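PDB 3ABF: 4-oxalocrotonate tautomerase from Thermus thermophilus, which is a small hexameric protein of the tautomerase family, built on the beta-alpha-beta fold that defines the MIF superfamily. Local coordinates for residues Leu4-Leu9 with Val39-Tyr44. Residues are numbered along the deposited sequence; the frame is centred on the assembly and turned at random.
Sequences LKVTLL and VRVILY. With SO4 (sulfate ion), chain G; SO4 (sulfate ion), chain I.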
loop_
_atom_site.group_PDB
_atom_site.type_symbol
_atom_site.label_atom_id
_atom_site.label_comp_id
_atom_site.label_asym_id
_atom_site.label_seq_id
_atom_site.Cartn_x
_atom_site.Cartn_y
_atom_site.Cartn_z
ATOM N N LEU A 4 -2.715 11.150 -2.893
ATOM C CA LEU A 4 -1.290 11.201 -3.143
ATOM C C LEU A 4 -0.607 10.716 -1.871
ATOM O O LEU A 4 -0.727 11.355 -0.825
ATOM C CB LEU A 4 -0.850 12.636 -3.430
ATOM C CG LEU A 4 -1.639 13.383 -4.513
ATOM C CD1 LEU A 4 -1.130 14.812 -4.618
ATOM C CD2 LEU A 4 -1.497 12.666 -5.836
ATOM N N LYS A 5 0.092 9.589 -1.956
ATOM C CA LYS A 5 0.798 9.068 -0.794
ATOM C C LYS A 5 2.266 9.334 -1.028
ATOM O O LYS A 5 2.815 8.946 -2.056
ATOM C CB LYS A 5 0.569 7.554 -0.609
ATOM C CG LYS A 5 1.162 7.075 0.702
ATOM C CD LYS A 5 0.786 5.646 1.080
ATOM C CE LYS A 5 1.632 4.643 0.336
ATOM N NZ LYS A 5 1.501 3.287 0.945
ATOM N N VAL A 6 2.896 10.028 -0.090
ATOM C CA VAL A 6 4.310 10.347 -0.210
ATOM C C VAL A 6 5.100 9.506 0.775
ATOM O O VAL A 6 4.877 9.587 1.980
ATOM C CB VAL A 6 4.587 11.831 0.125
ATOM C CG1 VAL A 6 6.062 12.165 -0.131
ATOM C CG2 VAL A 6 3.649 12.737 -0.685
ATOM N N THR A 7 6.017 8.692 0.272
ATOM C CA THR A 7 6.835 7.885 1.161
ATOM C C THR A 7 8.175 8.595 1.265
ATOM O O THR A 7 8.831 8.845 0.257
ATOM C CB THR A 7 7.009 6.461 0.619
ATOM O OG1 THR A 7 5.720 5.848 0.497
ATOM C CG2 THR A 7 7.856 5.624 1.564
ATOM N N LEU A 8 8.554 8.960 2.490
ATOM C CA LEU A 8 9.814 9.658 2.734
ATOM C C LEU A 8 10.290 9.395 4.154
ATOM O O LEU A 8 9.520 8.943 4.994
ATOM C CB LEU A 8 9.637 11.169 2.538
ATOM C CG LEU A 8 8.792 11.930 3.571
ATOM C CD1 LEU A 8 8.813 13.406 3.226
ATOM C CD2 LEU A 8 7.353 11.418 3.598
ATOM N N LEU A 9 11.558 9.685 4.424
ATOM C CA LEU A 9 12.107 9.469 5.753
ATOM C C LEU A 9 11.500 10.459 6.721
ATOM O O LEU A 9 11.269 11.620 6.368
ATOM C CB LEU A 9 13.630 9.624 5.741
ATOM C CG LEU A 9 14.439 8.506 5.072
ATOM C CD1 LEU A 9 15.901 8.924 4.994
ATOM C CD2 LEU A 9 14.298 7.206 5.866
ATOM N N VAL A 39 -8.605 16.296 -3.079
ATOM C CA VAL A 39 -7.211 15.907 -3.215
ATOM C C VAL A 39 -6.723 15.636 -1.792
ATOM O O VAL A 39 -6.676 16.546 -0.955
ATOM C CB VAL A 39 -6.377 17.028 -3.859
ATOM C CG1 VAL A 39 -4.910 16.647 -3.873
ATOM C CG2 VAL A 39 -6.866 17.280 -5.280
ATOM N N ARG A 40 -6.397 14.377 -1.512
ATOM C CA ARG A 40 -5.931 13.985 -0.186
ATOM C C ARG A 40 -4.457 13.643 -0.267
ATOM O O ARG A 40 -4.011 12.998 -1.213
ATOM C CB ARG A 40 -6.687 12.752 0.319
ATOM C CG ARG A 40 -8.210 12.833 0.216
ATOM C CD ARG A 40 -8.796 13.912 1.097
ATOM N NE ARG A 40 -8.653 13.596 2.515
ATOM C CZ ARG A 40 -9.645 13.661 3.401
ATOM N NH1 ARG A 40 -10.861 14.027 3.014
ATOM N NH2 ARG A 40 -9.424 13.365 4.673
ATOM N N VAL A 41 -3.694 14.083 0.722
ATOM C CA VAL A 41 -2.280 13.769 0.748
ATOM C C VAL A 41 -1.975 13.053 2.051
ATOM O O VAL A 41 -2.416 13.464 3.127
ATOM C CB VAL A 41 -1.399 15.024 0.643
ATOM C CG1 VAL A 41 0.072 14.617 0.667
ATOM C CG2 VAL A 41 -1.702 15.763 -0.665
ATOM N N ILE A 42 -1.238 11.959 1.942
ATOM C CA ILE A 42 -0.857 11.200 3.118
ATOM C C ILE A 42 0.655 11.135 3.121
ATOM O O ILE A 42 1.279 10.795 2.099
ATOM C CB ILE A 42 -1.415 9.758 3.075
ATOM C CG1 ILE A 42 -2.942 9.786 3.147
ATOM C CG2 ILE A 42 -0.833 8.945 4.241
ATOM C CD1 ILE A 42 -3.594 8.408 2.981
ATOM N N LEU A 43 1.248 11.470 4.259
ATOM C CA LEU A 43 2.684 11.410 4.378
ATOM C C LEU A 43 2.999 10.134 5.134
ATOM O O LEU A 43 2.687 9.997 6.322
ATOM C CB LEU A 43 3.228 12.639 5.129
ATOM C CG LEU A 43 2.893 13.996 4.491
ATOM C CD1 LEU A 43 3.587 15.120 5.248
ATOM C CD2 LEU A 43 3.358 14.009 3.043
ATOM N N TYR A 44 3.569 9.181 4.415
ATOM C CA TYR A 44 3.962 7.905 4.998
ATOM C C TYR A 44 5.438 8.073 5.334
ATOM O O TYR A 44 6.291 7.880 4.486
ATOM C CB TYR A 44 3.789 6.789 3.975
ATOM C CG TYR A 44 4.326 5.448 4.424
ATOM C CD1 TYR A 44 4.776 4.514 3.489
ATOM C CD2 TYR A 44 4.419 5.122 5.775
ATOM C CE1 TYR A 44 5.309 3.298 3.886
ATOM C CE2 TYR A 44 4.964 3.893 6.184
ATOM C CZ TYR A 44 5.404 2.994 5.231
ATOM O OH TYR A 44 5.954 1.784 5.607
HETATM S S SO4 G . 2.955 0.927 -1.278
HETATM O O1 SO4 G . 2.741 0.825 0.175
HETATM O O2 SO4 G . 2.366 -0.233 -1.967
HETATM O O3 SO4 G . 2.318 2.161 -1.766
HETATM O O4 SO4 G . 4.401 0.984 -1.553
HETATM S S SO4 I . -2.164 2.397 0.355
HETATM O O1 SO4 I . -3.461 2.271 1.021
HETATM O O2 SO4 I . -1.750 1.084 -0.157
HETATM O O3 SO4 I . -2.263 3.339 -0.767
HETATM O O4 SO4 I . -1.178 2.894 1.331
#
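The ring of Tyr44 overlaps the side chain of Thr7, the two lying side by side and pointing the same way from the sheet. Thr7 OG1 meets the ring at its edge, near the ring plane, 3.4 Å from Tyr44 CD1. Thr7 CG2 adds a 3.8 Å contact to the same Tyr44 CD1. Tyr44 lies on the face that also holds Lys5 and Ile42; its CG stands anti to the backbone N (chi1 173°). Lys5 CG packs against Tyr44 CB and Ile42 CB, and beyond it the chain bends at chi3 (80°). Lys5 NZ donates to two oxygens of one sulfate and to O4 of the chain I sulfate, the latter at 2.7 Å. Lys5 of other subunits also binds these sulfates, so the anions probably offset the repulsion between clustered ammonium groups.

The opposite face is apolar. Val6 CB rests 3.8 Å from Leu43 CD2, with the two side chains again side by side. Leu4 crosses Val41 obliquely, CD1 to CG2 at 4.1 Å. Between the two faces, strands 4-9 and 39-44 pair in parallel. Five backbone hydrogen bonds run from Leu4 N to Arg40 O at one end to Leu8 N to Tyr44 O at the other. This last bond is the longest of the five, at 3.2 Å.

The two strands form the parallel pair of a beta-alpha-beta unit, linked through helix 14-31, on which Val6, Val41 and Leu43 pack. Antiparallel ladders extend the sheet into other subunits: Arg40 and Val41 pair with a strand of the second subunit, and residues Leu4 to Thr7 with one of the third.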